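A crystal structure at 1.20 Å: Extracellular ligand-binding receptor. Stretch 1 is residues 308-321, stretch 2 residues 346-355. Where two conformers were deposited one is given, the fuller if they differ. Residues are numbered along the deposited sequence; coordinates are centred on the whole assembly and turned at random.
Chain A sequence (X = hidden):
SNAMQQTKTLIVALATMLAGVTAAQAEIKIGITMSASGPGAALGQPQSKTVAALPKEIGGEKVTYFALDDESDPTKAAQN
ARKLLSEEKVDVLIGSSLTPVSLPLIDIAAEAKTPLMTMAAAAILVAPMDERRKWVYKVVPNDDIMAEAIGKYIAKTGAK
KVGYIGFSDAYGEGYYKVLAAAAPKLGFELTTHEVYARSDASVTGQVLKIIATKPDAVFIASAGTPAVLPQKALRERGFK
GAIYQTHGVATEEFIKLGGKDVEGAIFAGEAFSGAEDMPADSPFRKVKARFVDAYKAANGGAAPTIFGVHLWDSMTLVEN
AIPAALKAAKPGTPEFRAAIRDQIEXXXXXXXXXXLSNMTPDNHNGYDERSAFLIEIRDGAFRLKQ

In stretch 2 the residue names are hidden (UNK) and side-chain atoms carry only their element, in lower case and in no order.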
ATOM      1  N   GLY A 308       4.949   7.238   1.527  1.00  7.95           N
ATOM      2  CA  GLY A 308       5.335   7.654   2.863  1.00  8.00           C
ATOM      3  C   GLY A 308       4.148   7.691   3.817  1.00  7.72           C
ATOM      4  O   GLY A 308       4.284   7.475   5.029  1.00  8.13           O
ATOM      5  N   VAL A 309       2.967   7.971   3.275  1.00  8.15           N
ATOM      6  CA  VAL A 309       1.777   8.078   4.109  1.00  7.97           C
ATOM      7  C   VAL A 309       1.357   6.723   4.667  1.00  8.21           C
ATOM      8  O   VAL A 309       0.632   6.664   5.654  1.00  8.18           O
ATOM      9  CB  VAL A 309       0.615   8.817   3.391  1.00  8.45           C
ATOM     10  CG1 VAL A 309      -0.384   7.839   2.770  1.00  9.30           C
ATOM     11  CG2 VAL A 309      -0.090   9.743   4.373  1.00  9.65           C
ATOM     12  N   HIS A 310       1.821   5.636   4.067  1.00  7.61           N
ATOM     13  CA  HIS A 310       1.508   4.316   4.615  1.00  7.95           C
ATOM     14  C   HIS A 310       2.235   4.115   5.934  1.00  8.23           C
ATOM     15  O   HIS A 310       1.717   3.449   6.838  1.00  9.73           O
ATOM     16  CB  HIS A 310       1.792   3.237   3.569  1.00  8.09           C
ATOM     17  CG  HIS A 310       0.969   3.453   2.350  1.00  7.87           C
ATOM     18  ND1 HIS A 310       1.301   3.064   1.067  1.00  9.98           N
ATOM     19  CD2 HIS A 310      -0.208   4.108   2.258  1.00  6.51           C
ATOM     20  CE1 HIS A 310       0.344   3.464   0.240  1.00  6.16           C
ATOM     21  NE2 HIS A 310      -0.582   4.091   0.942  1.00 10.80           N
ATOM     22  N   LEU A 311       3.414   4.714   6.072  1.00  7.72           N
ATOM     23  CA  LEU A 311       4.096   4.729   7.362  1.00  7.51           C
ATOM     24  C   LEU A 311       3.386   5.702   8.308  1.00  8.10           C
ATOM     25  O   LEU A 311       3.085   5.373   9.458  1.00  8.17           O
ATOM     26  CB  LEU A 311       5.568   5.104   7.188  1.00  8.42           C
ATOM     27  CG  LEU A 311       6.370   5.254   8.483  1.00  8.30           C
ATOM     28  CD1 LEU A 311       6.241   4.038   9.388  1.00  9.82           C
ATOM     29  CD2 LEU A 311       7.825   5.535   8.148  1.00 10.01           C
ATOM     30  N   TRP A 312       3.095   6.901   7.813  1.00  8.01           N
ATOM     31  CA  TRP A 312       2.442   7.919   8.627  1.00  8.06           C
ATOM     32  C   TRP A 312       1.120   7.419   9.231  1.00  7.45           C
ATOM     33  O   TRP A 312       0.904   7.526  10.444  1.00  8.42           O
ATOM     34  CB  TRP A 312       2.201   9.171   7.786  1.00  8.74           C
ATOM     35  CG  TRP A 312       1.597  10.308   8.543  1.00  8.52           C
ATOM     36  CD1 TRP A 312       0.278  10.616   8.632  1.00  9.46           C
ATOM     37  CD2 TRP A 312       2.293  11.286   9.323  1.00  9.27           C
ATOM     38  NE1 TRP A 312       0.101  11.729   9.417  1.00 10.76           N
ATOM     39  CE2 TRP A 312       1.326  12.165   9.850  1.00 10.22           C
ATOM     40  CE3 TRP A 312       3.641  11.514   9.613  1.00 11.27           C
ATOM     41  CZ2 TRP A 312       1.662  13.247  10.663  1.00 13.14           C
ATOM     42  CZ3 TRP A 312       3.970  12.593  10.420  1.00 12.94           C
ATOM     43  CH2 TRP A 312       2.985  13.442  10.933  1.00 15.10           C
ATOM     44  N   ASP A 313       0.233   6.896   8.387  1.00  7.94           N
ATOM     45  CA  ASP A 313      -1.072   6.431   8.849  1.00  7.57           C
ATOM     46  C   ASP A 313      -0.912   5.256   9.827  1.00  7.27           C
ATOM     47  O   ASP A 313      -1.688   5.121  10.772  1.00  8.09           O
ATOM     48  CB  ASP A 313      -1.953   5.970   7.679  1.00  8.00           C
ATOM     49  CG  ASP A 313      -2.631   7.108   6.906  1.00  8.48           C
ATOM     50  OD1 ASP A 313      -2.604   8.293   7.334  1.00  8.86           O
ATOM     51  OD2 ASP A 313      -3.226   6.765   5.848  1.00  9.07           O
ATOM     52  N   SER A 314       0.063   4.379   9.586  1.00  6.99           N
ATOM     53  CA  SER A 314       0.315   3.296  10.537  1.00  7.76           C
ATOM     54  C   SER A 314       0.636   3.872  11.910  1.00  7.66           C
ATOM     55  O   SER A 314       0.154   3.382  12.936  1.00  8.16           O
ATOM     56  CB  SER A 314       1.472   2.406  10.075  1.00  8.34           C
ATOM     57  OG  SER A 314       1.154   1.697   8.890  1.00  7.96           O
HETATM   58  N   MSE A 315       1.483   4.898  11.929  1.00  7.90           N
HETATM   59  CA  MSE A 315       1.825   5.549  13.189  1.00  7.64           C
HETATM   60  C   MSE A 315       0.667   6.320  13.797  1.00  7.89           C
HETATM   61  O   MSE A 315       0.625   6.480  15.014  1.00  9.14           O
HETATM   62  CB  MSE A 315       3.070   6.424  13.042  1.00  9.64           C
HETATM   63  CG  MSE A 315       4.351   5.604  13.107  1.00 10.92           C
HETATM   64 SE   MSE A 315       4.567   4.523  14.757  0.65 11.53          SE
HETATM   65  CE  MSE A 315       4.355   5.903  16.100  1.00 15.30           C
ATOM     66  N   THR A 316      -0.282   6.792  12.992  1.00  8.46           N
ATOM     67  CA  THR A 316      -1.481   7.403  13.569  1.00  9.25           C
ATOM     68  C   THR A 316      -2.206   6.382  14.443  1.00  9.17           C
ATOM     69  O   THR A 316      -2.591   6.672  15.582  1.00  8.85           O
ATOM     70  CB  THR A 316      -2.419   7.932  12.481  1.00  9.34           C
ATOM     71  OG1 THR A 316      -1.741   8.967  11.756  1.00 10.82           O
ATOM     72  CG2 THR A 316      -3.709   8.480  13.088  1.00 11.18           C
ATOM     73  N   LEU A 317      -2.379   5.172  13.922  1.00  8.57           N
ATOM     74  CA  LEU A 317      -3.028   4.124  14.699  1.00  8.30           C
ATOM     75  C   LEU A 317      -2.238   3.778  15.955  1.00  8.47           C
ATOM     76  O   LEU A 317      -2.810   3.615  17.036  1.00  8.80           O
ATOM     77  CB  LEU A 317      -3.221   2.863  13.858  1.00  8.85           C
ATOM     78  CG  LEU A 317      -4.264   2.961  12.748  1.00  8.37           C
ATOM     79  CD1 LEU A 317      -4.198   1.737  11.859  1.00 10.82           C
ATOM     80  CD2 LEU A 317      -5.660   3.112  13.322  1.00 12.37           C
ATOM     81  N   VAL A 318      -0.928   3.636  15.823  1.00  7.81           N
ATOM     82  CA  VAL A 318      -0.101   3.284  16.968  1.00  8.40           C
ATOM     83  C   VAL A 318      -0.142   4.392  18.020  1.00  8.75           C
ATOM     84  O   VAL A 318      -0.328   4.131  19.215  1.00  9.42           O
ATOM     85  CB  VAL A 318       1.342   2.997  16.530  1.00  8.30           C
ATOM     86  CG1 VAL A 318       2.246   2.818  17.725  1.00 10.61           C
ATOM     87  CG2 VAL A 318       1.379   1.755  15.654  1.00 10.04           C
ATOM     88  N   GLU A 319       0.036   5.628  17.576  1.00  9.16           N
ATOM     89  CA  GLU A 319       0.004   6.772  18.473  1.00  9.42           C
ATOM     90  C   GLU A 319      -1.322   6.853  19.216  1.00  9.21           C
ATOM     91  O   GLU A 319      -1.352   7.179  20.408  1.00 10.20           O
ATOM     92  CB  GLU A 319       0.264   8.062  17.689  1.00 10.98           C
ATOM     93  CG  GLU A 319       0.275   9.330  18.519  1.00 14.48           C
ATOM     94  CD  GLU A 319       0.672  10.547  17.701  1.00 18.44           C
ATOM     95  OE1 GLU A 319       0.300  10.609  16.509  1.00 22.19           O
ATOM     96  OE2 GLU A 319       1.358  11.439  18.245  1.00 20.69           O
ATOM     97  N   ASN A 320      -2.421   6.567  18.526  1.00  9.76           N
ATOM     98  CA  ASN A 320      -3.735   6.621  19.146  1.00 10.61           C
ATOM     99  C   ASN A 320      -3.912   5.548  20.197  1.00 10.56           C
ATOM    100  O   ASN A 320      -4.681   5.743  21.136  1.00 12.72           O
ATOM    101  CB  ASN A 320      -4.843   6.512  18.101  1.00 10.92           C
ATOM    102  CG  ASN A 320      -4.999   7.781  17.286  1.00 12.14           C
ATOM    103  OD1 ASN A 320      -4.420   8.822  17.610  1.00 13.99           O
ATOM    104  ND2 ASN A 320      -5.786   7.706  16.227  1.00 12.13           N
ATOM    105  N   ALA A 321      -3.209   4.430  20.057  1.00  9.49           N
ATOM    106  CA  ALA A 321      -3.354   3.294  20.963  1.00 10.15           C
ATOM    107  C   ALA A 321      -2.442   3.376  22.182  1.00 10.25           C
ATOM    108  O   ALA A 321      -2.718   2.757  23.214  1.00 10.77           O
ATOM    109  CB  ALA A 321      -3.071   2.015  20.213  1.00 10.58           C
ATOM    110  N   UNK A 346      -9.835  -1.733  18.278  1.00 10.60           N
ATOM    111  CA  UNK A 346     -11.019  -0.979  18.698  1.00 12.37           C
ATOM    112  C   UNK A 346     -11.152   0.359  17.980  1.00 13.48           C
ATOM    113  O   UNK A 346     -12.108   1.101  18.222  1.00 14.60           O
ATOM    114  c   UNK A 346     -10.965  -0.714  20.201  1.00 13.95           C
ATOM    115  c   UNK A 346     -10.373  -2.786  23.373  1.00 27.17           C
ATOM    116  n   UNK A 346     -10.166  -2.386  24.793  1.00 30.30           N
ATOM    117  c   UNK A 346     -10.698  -1.580  22.520  1.00 19.98           C
ATOM    118  c   UNK A 346     -10.884  -1.958  21.058  1.00 15.01           C
ATOM    119  N   UNK A 347     -10.199   0.686  17.114  1.00 10.98           N
ATOM    120  CA  UNK A 347     -10.209   1.976  16.420  1.00 11.25           C
ATOM    121  C   UNK A 347     -11.423   2.105  15.505  1.00 10.71           C
ATOM    122  O   UNK A 347     -11.691   1.219  14.703  1.00 12.10           O
ATOM    123  o   UNK A 347      -8.866   3.403  14.977  1.00 10.80           O
ATOM    124  c   UNK A 347      -8.912   2.144  15.628  1.00 11.36           C
ATOM    125  N   UNK A 348     -12.145   3.220  15.619  1.00 12.39           N
ATOM    126  CA  UNK A 348     -13.390   3.427  14.880  1.00 12.81           C
ATOM    127  C   UNK A 348     -13.476   4.818  14.269  1.00 12.10           C
ATOM    128  O   UNK A 348     -12.927   5.780  14.810  1.00 13.14           O
ATOM    129  c   UNK A 348     -14.611   3.244  15.799  1.00 15.90           C
ATOM    130  c   UNK A 348     -14.942   0.748  15.613  1.00 25.00           C
ATOM    131  n   UNK A 348     -15.510  -1.684  15.524  1.00 30.49           N
ATOM    132  c   UNK A 348     -15.216  -0.524  16.409  1.00 29.98           C
ATOM    133  c   UNK A 348     -14.691   1.922  16.545  1.00 19.18           C
ATOM    134  N   UNK A 349     -14.171   4.903  13.139  1.00 12.44           N
ATOM    135  CA  UNK A 349     -14.521   6.174  12.514  0.51 14.64           C
ATOM    136  C   UNK A 349     -13.322   7.106  12.369  1.00 14.52           C
ATOM    137  O   UNK A 349     -13.406   8.303  12.659  1.00 16.81           O
ATOM    138  o   UNK A 349     -16.412   7.851  11.301  0.51 24.06           O
ATOM    139  c   UNK A 349     -16.306   7.973  12.538  0.51 26.79           C
ATOM    140  o   UNK A 349     -16.730   8.967  13.165  0.51 31.64           O
ATOM    141  c   UNK A 349     -15.633   6.863  13.314  0.51 19.23           C
ATOM    142  N   UNK A 350     -12.210   6.558  11.898  1.00 11.84           N
ATOM    143  CA  UNK A 350     -10.978   7.330  11.796  1.00 11.99           C
ATOM    144  C   UNK A 350     -10.647   7.662  10.354  1.00 10.75           C
ATOM    145  O   UNK A 350     -10.401   6.762   9.548  1.00 10.44           O
ATOM    146  c   UNK A 350      -9.829   6.546  12.426  1.00 13.74           C
ATOM    147  c   UNK A 350      -7.390   6.273  12.924  1.00 16.69           C
ATOM    148  c   UNK A 350      -8.459   7.226  12.406  1.00 15.21           C
ATOM    149  c   UNK A 350      -8.462   8.528  13.196  1.00 19.23           C
ATOM    150  N   UNK A 351     -10.625   8.947  10.020  1.00 11.72           N
ATOM    151  CA  UNK A 351     -10.202   9.362   8.693  1.00 10.21           C
ATOM    152  C   UNK A 351      -8.686   9.299   8.608  1.00 10.42           C
ATOM    153  O   UNK A 351      -7.987  10.056   9.284  1.00 13.07           O
ATOM    154  c   UNK A 351     -10.696  10.771   8.388  1.00 13.44           C
ATOM    155  N   UNK A 352      -8.187   8.375   7.796  1.00  9.39           N
ATOM    156  CA  UNK A 352      -6.767   8.275   7.479  1.00  8.85           C
ATOM    157  C   UNK A 352      -6.568   8.768   6.055  1.00  8.45           C
ATOM    158  O   UNK A 352      -7.527   8.913   5.302  1.00  8.92           O
ATOM    159  c   UNK A 352      -6.313   6.812   7.579  1.00  8.69           C
ATOM    160  c   UNK A 352      -5.995   4.713   8.900  1.00  9.64           C
ATOM    161  c   UNK A 352      -6.346   6.180   8.973  1.00  8.91           C
ATOM    162  c   UNK A 352      -5.401   6.912   9.933  1.00 10.86           C
ATOM    163  N   UNK A 353      -5.323   9.001   5.664  1.00  8.16           N
ATOM    164  CA  UNK A 353      -5.037   9.312   4.269  1.00  8.70           C
ATOM    165  C   UNK A 353      -5.448   8.192   3.331  1.00  8.84           C
ATOM    166  O   UNK A 353      -5.762   8.416   2.160  1.00  9.29           O
ATOM    167  c   UNK A 353      -3.566   9.634   4.108  1.00  9.01           C
ATOM    168  n   UNK A 353      -2.770  10.985   5.944  1.00  9.49           N
ATOM    169  o   UNK A 353      -3.419  11.996   4.044  1.00  9.70           O
ATOM    170  c   UNK A 353      -3.227  10.969   4.696  1.00  8.85           C
ATOM    171  N   UNK A 354      -5.460   6.973   3.868  1.00  8.02           N
ATOM    172  CA  UNK A 354      -5.837   5.790   3.119  1.00  8.38           C
ATOM    173  C   UNK A 354      -7.342   5.558   3.033  1.00  8.64           C
ATOM    174  O   UNK A 354      -7.775   4.691   2.274  1.00  9.26           O
ATOM    175  c   UNK A 354      -3.765   4.330   3.127  1.00  8.13           C
ATOM    176  n   UNK A 354      -2.719   4.718   3.848  1.00  8.08           N
ATOM    177  c   UNK A 354      -5.139   4.559   3.718  1.00  8.63           C
ATOM    178  o   UNK A 354      -3.648   3.794   2.027  1.00  8.48           O
ATOM    179  N   UNK A 355      -8.133   6.303   3.800  1.00  8.56           N
ATOM    180  CA  UNK A 355      -9.578   6.128   3.782  1.00  9.14           C
ATOM    181  C   UNK A 355     -10.176   6.194   5.168  1.00  8.64           C
ATOM    182  O   UNK A 355      -9.483   6.483   6.146  1.00  9.51           O
TER
HETATM  183  O   HOH W   1      -7.079   4.966  16.236  1.00 11.84           O

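Position 346 carries four carbons in a row ending in a nitrogen. None of these atoms comes near the helix of stretch 1. An unbranched chain of this length with a terminal nitrogen is lysine, Lys346.

Position 347 has one carbon and then one oxygen. CA-to-CB points toward the helix, and the oxygen lies 3.6 Å from Leu317 CD2. A single carbon bearing a hydroxyl is serine, Ser347. Water 1 lies 2.7 Å from Ser347 OG and accepts a hydrogen bond from Asn320 ND2 at 3.0 Å, so it bridges the two stretches.

Position 348 again has four carbons in a row and a terminal nitrogen. It is out of reach of the helix and exposed. This is Lys348, and its NZ is hydrogen-bonded elsewhere in the structure.

Position 349 has two carbons, the second carrying two oxygens. It is exposed, makes no contact with stretch 1 and touches a crystal neighbour. The short carboxylate is that of aspartate, Asp349. Two conformers were deposited and one is given.

Position 350 opens the short strand. Its side chain has four carbons, forked at the second, and its CA-to-CB bond points toward the helix. One branch-end carbon lies 3.6 Å from Leu317 CD2. A fork one carbon beyond CB identifies leucine, Leu350. The carbon against Leu317 is CD2, which also lies 3.9 Å from Asn320 ND2. Thr316 CG2 is further off, at 4.3 Å from Leu350 CD2.

Position 351 has a single side-chain carbon and does not reach the helix. It is alanine, Ala351.

Position 352 has four carbons, again forked at the second, and its CA-to-CB bond points toward the helix. One branch-end carbon lies 3.9 Å from Thr316 CG2, and CB is 3.5 Å from Asp313 OD2. It is Leu352, and the carbon near Thr316 is CD2.

Position 353 has two carbons, the second carrying one oxygen and one nitrogen. The nitrogen lies 3.0 Å from Asp313 OD1 and 3.3 Å from Val309 CG2. This is the amide of asparagine, Asn353. Its ND2 donates to Asp313 OD1, nearly straight at 172°. Asn353 N also donates to Asp313 OD1, a weak bond of 3.3 Å.

Position 354 shows the same pattern, two carbons with an oxygen and a nitrogen on the second. The nitrogen lies 2.9 Å from Asp313 OD2 and, at the edge of the His310 ring, 3.0 Å from His310 CD2. It is Asn354. Its ND2 donates to Asp313 OD2. Asn354 N donates to Asp313 OD2 at 3.0 Å.

Position 355 has no side-chain atoms and does not touch the helix. It is Gly355. A CB at its backbone angles would be jammed against the carbonyl oxygen of Asn354. Gly355 closes a type I turn, with Gly355 N donating to Leu352 O at 3.1 Å.

The contact has a polar end and a largely apolar end. The turn presents two backbone NH groups and two amides to the Asp313 carboxylate, so both its oxygens are engaged. Further along the helix, Leu350 packs against Leu317 and lies near Thr316, and Leu352 lies against Thr316. The strand runs nearly antiparallel to the helix, at 156°, and 473 Å² is buried.

Stretch 2 346-355: KSKDLALNNG
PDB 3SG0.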